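Long-range contacts in ABC transporter substrate-binding protein (PDB 6TFX), which binds the mannityl-opine mannopinic acid and probably delivers it, as a periplasmic solute-binding protein, to an ABC importer: residues E5-A11 against E218-Q223; P20-T24 against R103-S107; H254-T258 against V452-P456. All coordinates share one frame; numbering follows the deposited sequence. Where two conformers were deposited one is given.

Contact 1: E5-A11 against E218-Q223; sequences ELSMGVA and ELDVEQ
The side chain of Asp220 leaves its backbone with CG anti to the carbonyl carbon (chi1 -58°), which brings OD2 round to the backbone of Ser7. At the far end Gln223 starts with CG anti to its own N (chi1 -174°) and runs on extended, carrying its amide across to Ala11. Between these two groups, strands 5-10 and 221-223 pair in parallel, with Met8 opposite Val221 and Gly9 opposite Glu222. Ser7 O accepts two N-H groups, from Asp220 N at 2.8 Å and, more loosely, from Val221 N at 3.3 Å. Gly9 then reaches both ways, from its N to Val221 O and from its O to Gln223 N, each at 2.9 Å. Asp220 OD2 takes Ser7 N-H at 2.9 Å in a nearly straight bond (169°) through its anti lone pair. Gln223 OE1 accepts from Ala11 N at 2.8 Å, the donor standing above the amide's carbonyl plane. On one face the CB atoms of Met8 and Val221 meet, backed by Trp464; on the other, Leu219 lays CD1 against Gly9 CA, 3.8 Å away, where glycine offers only backbone. Two side-chain acceptors, from Asp220 just before strand 221-223 and from Gln223 at its end, thus add to the backbone pairing. With OD1 salt-bridged to Lys3, the buried Asp220 carboxylate is probably ionised, which would strengthen its grip on Ser7 N-H.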
ATOM      1  N   GLU A   5       4.845  21.931  16.837  1.00 24.93           N
ATOM      2  CA  GLU A   5       4.356  21.922  15.458  1.00 24.82           C
ATOM      3  C   GLU A   5       5.347  21.154  14.578  1.00 27.87           C
ATOM      4  O   GLU A   5       6.532  21.512  14.547  1.00 29.10           O
ATOM      5  CB  GLU A   5       4.158  23.353  14.927  1.00 27.03           C
ATOM      6  CG  GLU A   5       3.190  24.174  15.775  1.00 38.56           C
ATOM      7  CD  GLU A   5       2.690  25.488  15.206  1.00 58.70           C
ATOM      8  OE1 GLU A   5       3.303  26.010  14.246  1.00 63.27           O
ATOM      9  OE2 GLU A   5       1.680  26.003  15.733  1.00 50.80           O
ATOM     10  N   LEU A   6       4.851  20.105  13.891  1.00 23.01           N
ATOM     11  CA  LEU A   6       5.665  19.270  13.001  0.50 21.72           C
ATOM     12  C   LEU A   6       5.336  19.582  11.545  1.00 25.24           C
ATOM     13  O   LEU A   6       4.172  19.557  11.160  1.00 26.15           O
ATOM     14  CB  LEU A   6       5.422  17.773  13.272  0.50 20.55           C
ATOM     15  CG  LEU A   6       6.383  16.777  12.587  0.50 23.68           C
ATOM     16  CD1 LEU A   6       6.501  15.508  13.389  0.50 22.81           C
ATOM     17  CD2 LEU A   6       5.911  16.412  11.188  0.50 26.01           C
ATOM     18  N   SER A   7       6.377  19.873  10.727  1.00 20.04           N
ATOM     19  CA  SER A   7       6.193  20.135   9.305  1.00 18.62           C
ATOM     20  C   SER A   7       6.826  18.954   8.558  1.00 21.73           C
ATOM     21  O   SER A   7       7.981  18.588   8.829  1.00 21.20           O
ATOM     22  CB  SER A   7       6.840  21.444   8.865  1.00 25.40           C
ATOM     23  OG  SER A   7       6.166  22.545   9.454  1.00 37.22           O
ATOM     24  N   MET A   8       6.080  18.372   7.612  1.00 19.49           N
ATOM     25  CA  MET A   8       6.593  17.250   6.818  1.00 20.51           C
ATOM     26  C   MET A   8       6.340  17.441   5.337  1.00 23.91           C
ATOM     27  O   MET A   8       5.268  17.911   4.962  1.00 22.92           O
ATOM     28  CB  MET A   8       6.071  15.906   7.309  1.00 22.64           C
ATOM     29  CG  MET A   8       4.589  15.809   7.410  1.00 25.42           C
ATOM     30  SD  MET A   8       4.089  14.293   8.301  1.00 28.41           S
ATOM     31  CE  MET A   8       4.738  13.051   7.271  1.00 21.10           C
ATOM     32  N   GLY A   9       7.337  17.100   4.522  1.00 19.95           N
ATOM     33  CA  GLY A   9       7.260  17.252   3.075  1.00 19.58           C
ATOM     34  C   GLY A   9       7.151  15.887   2.440  1.00 22.31           C
ATOM     35  O   GLY A   9       7.965  15.012   2.739  1.00 20.76           O
ATOM     36  N   VAL A  10       6.143  15.697   1.572  1.00 18.15           N
ATOM     37  CA  VAL A  10       5.871  14.394   0.963  1.00 17.92           C
ATOM     38  C   VAL A  10       5.857  14.446  -0.542  1.00 20.90           C
ATOM     39  O   VAL A  10       5.668  15.512  -1.126  1.00 20.42           O
ATOM     40  CB  VAL A  10       4.575  13.748   1.521  1.00 21.05           C
ATOM     41  CG1 VAL A  10       4.571  13.748   3.062  1.00 20.59           C
ATOM     42  CG2 VAL A  10       3.327  14.446   0.978  1.00 21.08           C
ATOM     43  N   ALA A  11       6.046  13.267  -1.172  1.00 18.66           N
ATOM     44  CA  ALA A  11       6.055  13.125  -2.630  1.00 20.49           C
ATOM     45  C   ALA A  11       4.622  12.875  -3.080  1.00 23.30           C
ATOM     46  O   ALA A  11       4.223  11.745  -3.373  1.00 22.38           O
ATOM     47  CB  ALA A  11       6.955  11.972  -3.046  1.00 21.67           C
ATOM     48  N   GLU A 218      12.833  24.277   6.932  1.00 31.24           N
ATOM     49  CA  GLU A 218      11.378  24.453   6.796  1.00 30.74           C
ATOM     50  C   GLU A 218      10.642  23.153   7.171  1.00 32.40           C
ATOM     51  O   GLU A 218       9.464  23.194   7.533  1.00 32.58           O
ATOM     52  CB  GLU A 218      10.986  24.798   5.348  1.00 32.27           C
ATOM     53  CG  GLU A 218      11.397  26.175   4.866  1.00 41.15           C
ATOM     54  CD  GLU A 218      11.213  26.389   3.375  1.00 62.86           C
ATOM     55  OE1 GLU A 218      10.219  25.877   2.807  1.00 55.75           O
ATOM     56  OE2 GLU A 218      12.073  27.073   2.774  1.00 52.88           O
ATOM     57  N   LEU A 219      11.316  22.002   7.019  1.00 26.45           N
ATOM     58  CA  LEU A 219      10.709  20.695   7.291  1.00 22.98           C
ATOM     59  C   LEU A 219      11.438  19.962   8.387  1.00 25.66           C
ATOM     60  O   LEU A 219      12.671  19.940   8.415  1.00 24.42           O
ATOM     61  CB  LEU A 219      10.711  19.789   6.022  1.00 21.63           C
ATOM     62  CG  LEU A 219      10.066  20.317   4.738  1.00 24.47           C
ATOM     63  CD1 LEU A 219      10.351  19.381   3.557  1.00 23.58           C
ATOM     64  CD2 LEU A 219       8.573  20.528   4.914  1.00 25.27           C
ATOM     65  N   ASP A 220      10.683  19.292   9.250  1.00 21.66           N
ATOM     66  CA  ASP A 220      11.273  18.434  10.267  1.00 20.75           C
ATOM     67  C   ASP A 220      11.442  17.016   9.707  1.00 23.26           C
ATOM     68  O   ASP A 220      12.260  16.236  10.205  1.00 22.50           O
ATOM     69  CB  ASP A 220      10.368  18.400  11.493  1.00 21.33           C
ATOM     70  CG  ASP A 220      10.139  19.794  12.049  1.00 26.13           C
ATOM     71  OD1 ASP A 220      11.131  20.424  12.495  1.00 28.26           O
ATOM     72  OD2 ASP A 220       8.967  20.266  12.018  1.00 26.43           O
ATOM     73  N   VAL A 221      10.619  16.669   8.713  1.00 20.08           N
ATOM     74  CA  VAL A 221      10.627  15.344   8.078  1.00 19.61           C
ATOM     75  C   VAL A 221      10.464  15.531   6.589  1.00 21.84           C
ATOM     76  O   VAL A 221       9.641  16.336   6.160  1.00 21.15           O
ATOM     77  CB  VAL A 221       9.448  14.468   8.608  1.00 23.34           C
ATOM     78  CG1 VAL A 221       9.350  13.118   7.875  1.00 23.28           C
ATOM     79  CG2 VAL A 221       9.552  14.247  10.102  1.00 23.56           C
ATOM     80  N   GLU A 222      11.182  14.728   5.794  1.00 20.04           N
ATOM     81  CA  GLU A 222      10.968  14.750   4.353  1.00 18.76           C
ATOM     82  C   GLU A 222      11.030  13.354   3.780  1.00 20.41           C
ATOM     83  O   GLU A 222      11.856  12.534   4.209  1.00 20.73           O
ATOM     84  CB  GLU A 222      11.924  15.692   3.614  1.00 20.87           C
ATOM     85  CG  GLU A 222      13.346  15.168   3.481  1.00 27.84           C
ATOM     86  CD  GLU A 222      14.133  15.624   2.266  1.00 34.20           C
ATOM     87  OE1 GLU A 222      15.379  15.583   2.336  1.00 35.75           O
ATOM     88  OE2 GLU A 222      13.518  16.010   1.247  1.00 34.15           O
ATOM     89  N   GLN A 223      10.136  13.071   2.846  1.00 17.25           N
ATOM     90  CA  GLN A 223      10.180  11.794   2.141  1.00 15.98           C
ATOM     91  C   GLN A 223      11.417  11.806   1.245  1.00 20.33           C
ATOM     92  O   GLN A 223      11.749  12.833   0.624  1.00 20.24           O
ATOM     93  CB  GLN A 223       8.921  11.614   1.293  1.00 16.09           C
ATOM     94  CG  GLN A 223       8.834  10.235   0.631  1.00 18.53           C
ATOM     95  CD  GLN A 223       7.486   9.967   0.034  1.00 22.78           C
ATOM     96  OE1 GLN A 223       6.559  10.793   0.103  1.00 19.43           O
ATOM     97  NE2 GLN A 223       7.332   8.767  -0.557  1.00 25.41           N
TER

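Contact 2: P20-T24 against R103-S107; sequences PHFAT and RSAFS. With N72 ((2~{R})-2-[[(3~{R},4~{R},5~{S})-3,4,5,6-tetrakis(oxidanyl)-2-oxidanylidene-hexyl]amino]pentanedioic acid), chain C.
The ring of Phe106 meets Pro20 and Ala23 edge-on, their carbonyl oxygens lying in the ring plane: Pro20 O is 3.4 Å from Phe106 CE2 and Ala23 O 3.3 Å from Phe106 CZ. Over the centre of one face sits the methyl of its own neighbour, Ala105 CB. The carbonyl of His21 comes in obliquely at CD2, so three backbone oxygens of the 20-24 loop lie against carbons of a single ring, two at the edge and one at a slant. The second phenyl ring, that of Phe22, has Ser104 CA over one face. Phe22 CZ lies 3.5 Å from Ser104 N, and Phe22 CD1 touches Ala105 CB, leaving that methyl in contact with both rings.

Phe22 reaches this place although its CB starts out away from 103-107: CG stands anti to the carbonyl carbon (chi1 -69°), and the ring folds back along the backbone of Arg103 and Ser104. One hydrogen bond joins the two loops, Ala105 N to His21 O, at 2.8 Å and almost perfectly straight (177°). Ser104 shapes the donor side: its OG accepts from Phe106 N in an ST turn, and also bonds Ala98 O at the end of helix 88-98. The His21 imidazole is engaged through ND1 by Lys97.

Within the 20-24 loop, Thr24 OG1 donates to Phe22 O at 2.8 Å. The methyl Thr24 CG2 is turned to the ligand, 3.4 Å from carboxylate oxygen OE2 of the bound opine. Two irregular loops thus pack through the edge of one phenyl ring and a face of another, and the first leads into helix 26-35 where Thr24 lines the ligand pocket of this family 5 solute-binding protein.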
ATOM      1  N   PRO A  20     -11.149   6.042   4.401  1.00 17.97           N
ATOM      2  CA  PRO A  20     -10.188   4.939   4.494  1.00 16.95           C
ATOM      3  C   PRO A  20     -10.520   3.734   3.637  1.00 21.22           C
ATOM      4  O   PRO A  20      -9.624   2.924   3.351  1.00 20.96           O
ATOM      5  CB  PRO A  20     -10.211   4.575   5.990  1.00 19.73           C
ATOM      6  CG  PRO A  20     -11.512   5.063   6.491  1.00 22.36           C
ATOM      7  CD  PRO A  20     -11.783   6.318   5.710  1.00 19.15           C
ATOM      8  N   HIS A  21     -11.805   3.602   3.233  1.00 16.04           N
ATOM      9  CA  HIS A  21     -12.182   2.461   2.388  1.00 16.65           C
ATOM     10  C   HIS A  21     -11.755   2.643   0.923  1.00 19.44           C
ATOM     11  O   HIS A  21     -11.925   1.712   0.127  1.00 18.69           O
ATOM     12  CB  HIS A  21     -13.684   2.154   2.481  1.00 18.96           C
ATOM     13  CG  HIS A  21     -14.138   1.870   3.882  1.00 23.23           C
ATOM     14  ND1 HIS A  21     -15.256   2.480   4.416  1.00 26.09           N
ATOM     15  CD2 HIS A  21     -13.580   1.081   4.827  1.00 25.65           C
ATOM     16  CE1 HIS A  21     -15.350   2.038   5.662  1.00 25.73           C
ATOM     17  NE2 HIS A  21     -14.376   1.187   5.952  1.00 25.71           N
ATOM     18  N   PHE A  22     -11.214   3.837   0.571  1.00 16.10           N
ATOM     19  CA  PHE A  22     -10.742   4.141  -0.785  1.00 16.47           C
ATOM     20  C   PHE A  22      -9.288   4.590  -0.837  1.00 19.21           C
ATOM     21  O   PHE A  22      -8.677   4.497  -1.890  1.00 18.50           O
ATOM     22  CB  PHE A  22     -11.623   5.172  -1.491  1.00 17.30           C
ATOM     23  CG  PHE A  22     -12.979   4.616  -1.814  1.00 17.58           C
ATOM     24  CD1 PHE A  22     -13.178   3.844  -2.960  1.00 19.26           C
ATOM     25  CD2 PHE A  22     -14.082   4.922  -1.017  1.00 18.92           C
ATOM     26  CE1 PHE A  22     -14.456   3.336  -3.270  1.00 20.43           C
ATOM     27  CE2 PHE A  22     -15.362   4.444  -1.344  1.00 21.79           C
ATOM     28  CZ  PHE A  22     -15.534   3.657  -2.466  1.00 21.24           C
ATOM     29  N   ALA A  23      -8.756   5.141   0.268  1.00 15.70           N
ATOM     30  CA  ALA A  23      -7.401   5.688   0.254  1.00 16.10           C
ATOM     31  C   ALA A  23      -6.402   4.605  -0.152  1.00 18.46           C
ATOM     32  O   ALA A  23      -6.326   3.561   0.502  1.00 18.73           O
ATOM     33  CB  ALA A  23      -7.062   6.274   1.618  1.00 16.42           C
ATOM     34  N   THR A  24      -5.689   4.855  -1.274  1.00 16.21           N
ATOM     35  CA  THR A  24      -4.780   3.887  -1.898  1.00 15.26           C
ATOM     36  C   THR A  24      -3.361   4.399  -2.085  1.00 16.85           C
ATOM     37  O   THR A  24      -2.416   3.638  -1.882  1.00 17.87           O
ATOM     38  CB  THR A  24      -5.388   3.463  -3.241  1.00 22.64           C
ATOM     39  OG1 THR A  24      -6.685   2.896  -3.007  1.00 18.71           O
ATOM     40  CG2 THR A  24      -4.513   2.476  -4.009  1.00 23.50           C
ATOM     41  N   ARG A 103     -19.026   0.378  -2.179  1.00 19.15           N
ATOM     42  CA  ARG A 103     -18.659   1.466  -1.265  1.00 18.34           C
ATOM     43  C   ARG A 103     -17.245   1.318  -0.689  1.00 19.89           C
ATOM     44  O   ARG A 103     -16.912   1.973   0.296  1.00 18.67           O
ATOM     45  CB  ARG A 103     -19.671   1.532  -0.107  1.00 18.18           C
ATOM     46  CG  ARG A 103     -21.116   1.786  -0.556  1.00 24.62           C
ATOM     47  CD  ARG A 103     -22.050   1.995   0.634  1.00 24.11           C
ATOM     48  NE  ARG A 103     -22.274   0.734   1.339  1.00 21.24           N
ATOM     49  CZ  ARG A 103     -22.474   0.629   2.653  1.00 24.61           C
ATOM     50  NH1 ARG A 103     -22.491   1.715   3.420  1.00 21.59           N
ATOM     51  NH2 ARG A 103     -22.653  -0.564   3.208  1.00 24.21           N
ATOM     52  N   SER A 104     -16.410   0.479  -1.314  1.00 17.07           N
ATOM     53  CA  SER A 104     -15.086   0.218  -0.778  1.00 16.27           C
ATOM     54  C   SER A 104     -14.198  -0.312  -1.893  1.00 21.26           C
ATOM     55  O   SER A 104     -14.691  -1.025  -2.776  1.00 20.84           O
ATOM     56  CB  SER A 104     -15.214  -0.862   0.292  1.00 19.11           C
ATOM     57  OG  SER A 104     -13.944  -1.312   0.738  1.00 19.02           O
ATOM     58  N   ALA A 105     -12.908   0.024  -1.843  1.00 17.41           N
ATOM     59  CA  ALA A 105     -11.958  -0.484  -2.835  1.00 18.93           C
ATOM     60  C   ALA A 105     -11.341  -1.792  -2.328  1.00 21.98           C
ATOM     61  O   ALA A 105     -10.583  -2.433  -3.061  1.00 21.40           O
ATOM     62  CB  ALA A 105     -10.853   0.543  -3.073  1.00 20.25           C
ATOM     63  N   PHE A 106     -11.658  -2.184  -1.076  1.00 18.61           N
ATOM     64  CA  PHE A 106     -11.030  -3.323  -0.404  1.00 18.07           C
ATOM     65  C   PHE A 106     -11.989  -4.433   0.013  1.00 19.98           C
ATOM     66  O   PHE A 106     -11.649  -5.252   0.878  1.00 19.23           O
ATOM     67  CB  PHE A 106     -10.252  -2.784   0.815  1.00 19.61           C
ATOM     68  CG  PHE A 106      -9.381  -1.581   0.516  1.00 20.57           C
ATOM     69  CD1 PHE A 106      -8.398  -1.637  -0.476  1.00 25.36           C
ATOM     70  CD2 PHE A 106      -9.556  -0.383   1.205  1.00 21.36           C
ATOM     71  CE1 PHE A 106      -7.603  -0.518  -0.769  1.00 26.14           C
ATOM     72  CE2 PHE A 106      -8.726   0.715   0.947  1.00 23.43           C
ATOM     73  CZ  PHE A 106      -7.779   0.654  -0.061  1.00 21.95           C
ATOM     74  N   SER A 107     -13.180  -4.490  -0.608  1.00 17.55           N
ATOM     75  CA  SER A 107     -14.203  -5.448  -0.214  1.00 16.63           C
ATOM     76  C   SER A 107     -13.780  -6.906  -0.321  1.00 19.89           C
ATOM     77  O   SER A 107     -14.221  -7.700   0.495  1.00 18.05           O
ATOM     78  CB  SER A 107     -15.487  -5.243  -1.003  1.00 20.29           C
ATOM     79  OG  SER A 107     -15.275  -5.508  -2.381  1.00 18.60           O
TER
HETATM   80  OAB N72 C 601      10.692   3.443  -7.023  1.00 21.50           O
HETATM   81  CAF N72 C 601       9.455   2.729  -6.831  1.00 20.18           C
HETATM   82  CAG N72 C 601       8.233   3.555  -6.306  1.00 24.02           C
HETATM   83  OAC N72 C 601       8.589   4.788  -5.769  1.00 19.48           O
HETATM   84  CAH N72 C 601       7.248   2.662  -5.548  1.00 18.82           C
HETATM   85  OAM N72 C 601       7.592   1.401  -5.116  1.00 15.25           O
HETATM   86  CAI N72 C 601       6.386   2.875  -4.319  1.00 24.60           C
HETATM   87  OAD N72 C 601       7.008   3.771  -3.424  1.00 17.85           O
HETATM   88  CAJ N72 C 601       4.937   3.109  -4.670  1.00 17.64           C
HETATM   89  OAE N72 C 601       4.512   2.659  -5.765  1.00 16.87           O
HETATM   90  CAK N72 C 601       4.026   3.940  -3.723  1.00 16.54           C
HETATM   91  N   N72 C 601       3.027   3.107  -3.097  1.00 16.42           N
HETATM   92  CA  N72 C 601       1.646   3.269  -3.350  1.00 24.14           C
HETATM   93  C   N72 C 601       1.222   4.128  -4.510  1.00 18.56           C
HETATM   94  O   N72 C 601       0.959   3.868  -5.750  1.00 16.41           O
HETATM   95  CB  N72 C 601       0.934   1.920  -3.221  1.00 20.82           C
HETATM   96  CG  N72 C 601      -0.399   1.698  -3.936  1.00 16.80           C
HETATM   97  CD  N72 C 601      -1.302   0.680  -3.235  1.00 18.84           C
HETATM   98  OE1 N72 C 601      -1.266   0.510  -1.974  1.00 17.16           O
HETATM   99  OE2 N72 C 601      -2.102   0.017  -3.932  1.00 16.65           O
HETATM  100  OXT N72 C 601       1.103   5.247  -3.978  1.00 17.33           O

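Contact 3: H254-T258 against V452-P456; sequences HINIT and VCAIP. With MG (magnesium ion), chain G; EDO (1,2-ethanediol), chain D.
His254 and Ala454 face each other as an antiparallel, non-hydrogen-bonded pair, CA to CA 4.3 Å, and the next residue along, Ile255, gives its N-H to Cys453 O, with 2.9 Å between Ile255 N and Cys453 O. On the other side of the pair, Ile455 bonds by its backbone to Leu253, so the strands 240-255 and 454-467 are stitched together right where one ends and the other begins.

On the face carrying His254 and Ala454, His254 ND1 lies 3.9 Å from Ala454 CB, at an oblique angle, while the ring of Phe399 meets the imidazole with the two planes nearly parallel. Aliphatic contacts are made by Ile255 and Ile257. Ile255 has CG1 anti to its carbonyl carbon (chi1 -59°) and an extended outer bond, which sends Ile255 CD1 across to Ile455 CD1, 3.7 Å away; the two side chains cross at a slant. Ile255 CD1 also rests 3.8 Å from Val452 O. Further on, Ile257 brings its CG2 branch to Cys453 CA at 4.0 Å, and the same Ile257 CG2 is 4.2 Å from Cys453 SG.

Cys453 sets off away from 254-258, with SG anti to its carbonyl carbon (chi1 -62°), and the sulfur binds a modelled magnesium ion together with Cys418. The distance of 1.8 Å from Cys453 SG to the magnesium ion MG is very short for such a bond, so its detail is doubtful. Val452, at positive phi, ends helix 434-450 with a Schellman motif, and Arg268 of helix 265-272 packs against its side chain as well as those of Ile255 and Ile257. The whole is a helix-to-strand passage entering the antiparallel part of a mixed sheet beside a two-cysteine metal site.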
ATOM      1  N   HIS A 254       3.054  -5.144 -14.891  1.00 13.37           N
ATOM      2  CA  HIS A 254       1.887  -6.004 -15.092  1.00 13.24           C
ATOM      3  C   HIS A 254       1.512  -5.832 -16.551  1.00 17.68           C
ATOM      4  O   HIS A 254       1.216  -4.711 -16.968  1.00 16.71           O
ATOM      5  CB  HIS A 254       0.717  -5.546 -14.225  1.00 13.15           C
ATOM      6  CG  HIS A 254       1.020  -5.697 -12.771  1.00 15.19           C
ATOM      7  ND1 HIS A 254       0.754  -6.884 -12.099  1.00 16.86           N
ATOM      8  CD2 HIS A 254       1.576  -4.811 -11.913  1.00 16.25           C
ATOM      9  CE1 HIS A 254       1.169  -6.694 -10.852  1.00 16.20           C
ATOM     10  NE2 HIS A 254       1.664  -5.464 -10.677  1.00 16.17           N
ATOM     11  N   ILE A 255       1.545  -6.916 -17.322  1.00 13.70           N
ATOM     12  CA  ILE A 255       1.292  -6.821 -18.779  1.00 12.82           C
ATOM     13  C   ILE A 255      -0.128  -7.284 -19.062  1.00 15.24           C
ATOM     14  O   ILE A 255      -0.462  -8.415 -18.699  1.00 14.82           O
ATOM     15  CB  ILE A 255       2.305  -7.712 -19.567  1.00 15.44           C
ATOM     16  CG1 ILE A 255       3.787  -7.288 -19.295  1.00 15.45           C
ATOM     17  CG2 ILE A 255       1.980  -7.704 -21.078  1.00 16.65           C
ATOM     18  CD1 ILE A 255       4.789  -8.461 -19.770  1.00 16.92           C
ATOM     19  N   ASN A 256      -0.914  -6.482 -19.794  1.00 15.30           N
ATOM     20  CA  ASN A 256      -2.269  -6.914 -20.131  1.00 15.16           C
ATOM     21  C   ASN A 256      -2.122  -7.983 -21.208  1.00 17.40           C
ATOM     22  O   ASN A 256      -1.878  -7.664 -22.379  1.00 18.45           O
ATOM     23  CB  ASN A 256      -3.148  -5.746 -20.598  1.00 16.95           C
ATOM     24  CG  ASN A 256      -4.565  -6.171 -20.840  1.00 19.15           C
ATOM     25  OD1 ASN A 256      -4.847  -7.336 -21.126  1.00 17.89           O
ATOM     26  ND2 ASN A 256      -5.485  -5.236 -20.750  1.00 18.32           N
ATOM     27  N   ILE A 257      -2.288  -9.259 -20.792  1.00 14.94           N
ATOM     28  CA  ILE A 257      -2.091 -10.413 -21.688  1.00 15.00           C
ATOM     29  C   ILE A 257      -3.177 -10.560 -22.756  1.00 19.59           C
ATOM     30  O   ILE A 257      -3.049 -11.435 -23.616  1.00 19.31           O
ATOM     31  CB  ILE A 257      -1.932 -11.711 -20.870  1.00 16.81           C
ATOM     32  CG1 ILE A 257      -3.256 -12.070 -20.158  1.00 18.92           C
ATOM     33  CG2 ILE A 257      -0.725 -11.566 -19.873  1.00 16.68           C
ATOM     34  CD1 ILE A 257      -3.263 -13.452 -19.483  1.00 23.94           C
ATOM     35  N   THR A 258      -4.246  -9.735 -22.714  1.00 16.09           N
ATOM     36  CA  THR A 258      -5.309  -9.880 -23.713  1.00 16.36           C
ATOM     37  C   THR A 258      -5.120  -8.913 -24.878  1.00 22.24           C
ATOM     38  O   THR A 258      -5.886  -8.984 -25.835  1.00 21.83           O
ATOM     39  CB  THR A 258      -6.693  -9.640 -23.062  1.00 19.91           C
ATOM     40  OG1 THR A 258      -6.818  -8.267 -22.717  1.00 21.00           O
ATOM     41  CG2 THR A 258      -6.933 -10.511 -21.832  1.00 19.33           C
ATOM     42  N   VAL A 452       4.341 -15.163 -17.799  1.00 15.72           N
ATOM     43  CA  VAL A 452       4.823 -13.785 -17.940  1.00 16.27           C
ATOM     44  C   VAL A 452       3.660 -12.795 -17.917  1.00 17.49           C
ATOM     45  O   VAL A 452       3.532 -11.934 -18.789  1.00 18.75           O
ATOM     46  CB  VAL A 452       5.778 -13.570 -19.162  1.00 18.91           C
ATOM     47  CG1 VAL A 452       6.591 -12.272 -19.019  1.00 19.21           C
ATOM     48  CG2 VAL A 452       6.697 -14.766 -19.384  1.00 18.36           C
ATOM     49  N   CYS A 453       2.762 -12.966 -16.940  1.00 15.94           N
ATOM     50  CA  CYS A 453       1.680 -12.008 -16.747  1.00 17.47           C
ATOM     51  C   CYS A 453       2.251 -10.732 -16.124  1.00 17.81           C
ATOM     52  O   CYS A 453       1.738  -9.635 -16.341  1.00 17.65           O
ATOM     53  CB  CYS A 453       0.620 -12.628 -15.852  1.00 20.87           C
ATOM     54  SG  CYS A 453      -0.112 -14.106 -16.588  1.00 27.76           S
ATOM     55  N   ALA A 454       3.320 -10.888 -15.335  1.00 15.94           N
ATOM     56  CA  ALA A 454       3.963  -9.760 -14.689  1.00 16.80           C
ATOM     57  C   ALA A 454       5.432 -10.076 -14.590  1.00 19.42           C
ATOM     58  O   ALA A 454       5.808 -11.258 -14.522  1.00 18.11           O
ATOM     59  CB  ALA A 454       3.380  -9.518 -13.304  1.00 18.26           C
ATOM     60  N   ILE A 455       6.251  -9.033 -14.652  1.00 14.34           N
ATOM     61  CA  ILE A 455       7.709  -9.151 -14.572  1.00 13.74           C
ATOM     62  C   ILE A 455       8.132  -8.412 -13.321  1.00 15.78           C
ATOM     63  O   ILE A 455       7.933  -7.202 -13.208  1.00 15.74           O
ATOM     64  CB  ILE A 455       8.395  -8.550 -15.826  1.00 16.72           C
ATOM     65  CG1 ILE A 455       7.875  -9.200 -17.128  1.00 17.65           C
ATOM     66  CG2 ILE A 455       9.925  -8.695 -15.669  1.00 18.98           C
ATOM     67  CD1 ILE A 455       8.156  -8.319 -18.352  1.00 18.77           C
ATOM     68  N   PRO A 456       8.724  -9.121 -12.357  1.00 15.17           N
ATOM     69  CA  PRO A 456       9.123  -8.441 -11.120  1.00 15.56           C
ATOM     70  C   PRO A 456      10.361  -7.609 -11.324  1.00 19.62           C
ATOM     71  O   PRO A 456      11.262  -7.963 -12.110  1.00 18.92           O
ATOM     72  CB  PRO A 456       9.432  -9.585 -10.155  1.00 18.12           C
ATOM     73  CG  PRO A 456       9.752 -10.743 -11.019  1.00 21.68           C
ATOM     74  CD  PRO A 456       9.002 -10.572 -12.320  1.00 18.00           C
TER
HETATM   75 MG    MG G 605      -1.373 -14.633 -15.401  1.00 12.12          MG
HETATM   76  C1  EDO D 602      -9.030  -7.075 -25.934  1.00 48.16           C
HETATM   77  O1  EDO D 602      -8.054  -7.342 -26.927  1.00 46.52           O
HETATM   78  C2  EDO D 602      -8.844  -5.635 -25.416  1.00 50.87           C
HETATM   79  O2  EDO D 602      -9.963  -5.240 -24.648  1.00 53.59           O

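Overall arrangement
Contacts 1 and 3 belong to the same mixed sheet: strand 454-467, which starts in contact 3, pairs with 240-255 there and also with 221-223 of contact 1. They nevertheless lie on opposite sides of the chain's centre, about 37 Å apart between centres. The centre of contact 2 sits about 27 Å from that of contact 1 and 25 Å from that of contact 3, in loops at the ligand pocket; none touches another. In sequence, contact 2 falls within the span bridged by contact 1, and contact 3 opens only after that span is complete. Strand 454-467 thus joins segments from early and late in the chain in one sheet, consistent with the two-lobed architecture of periplasmic binding proteins.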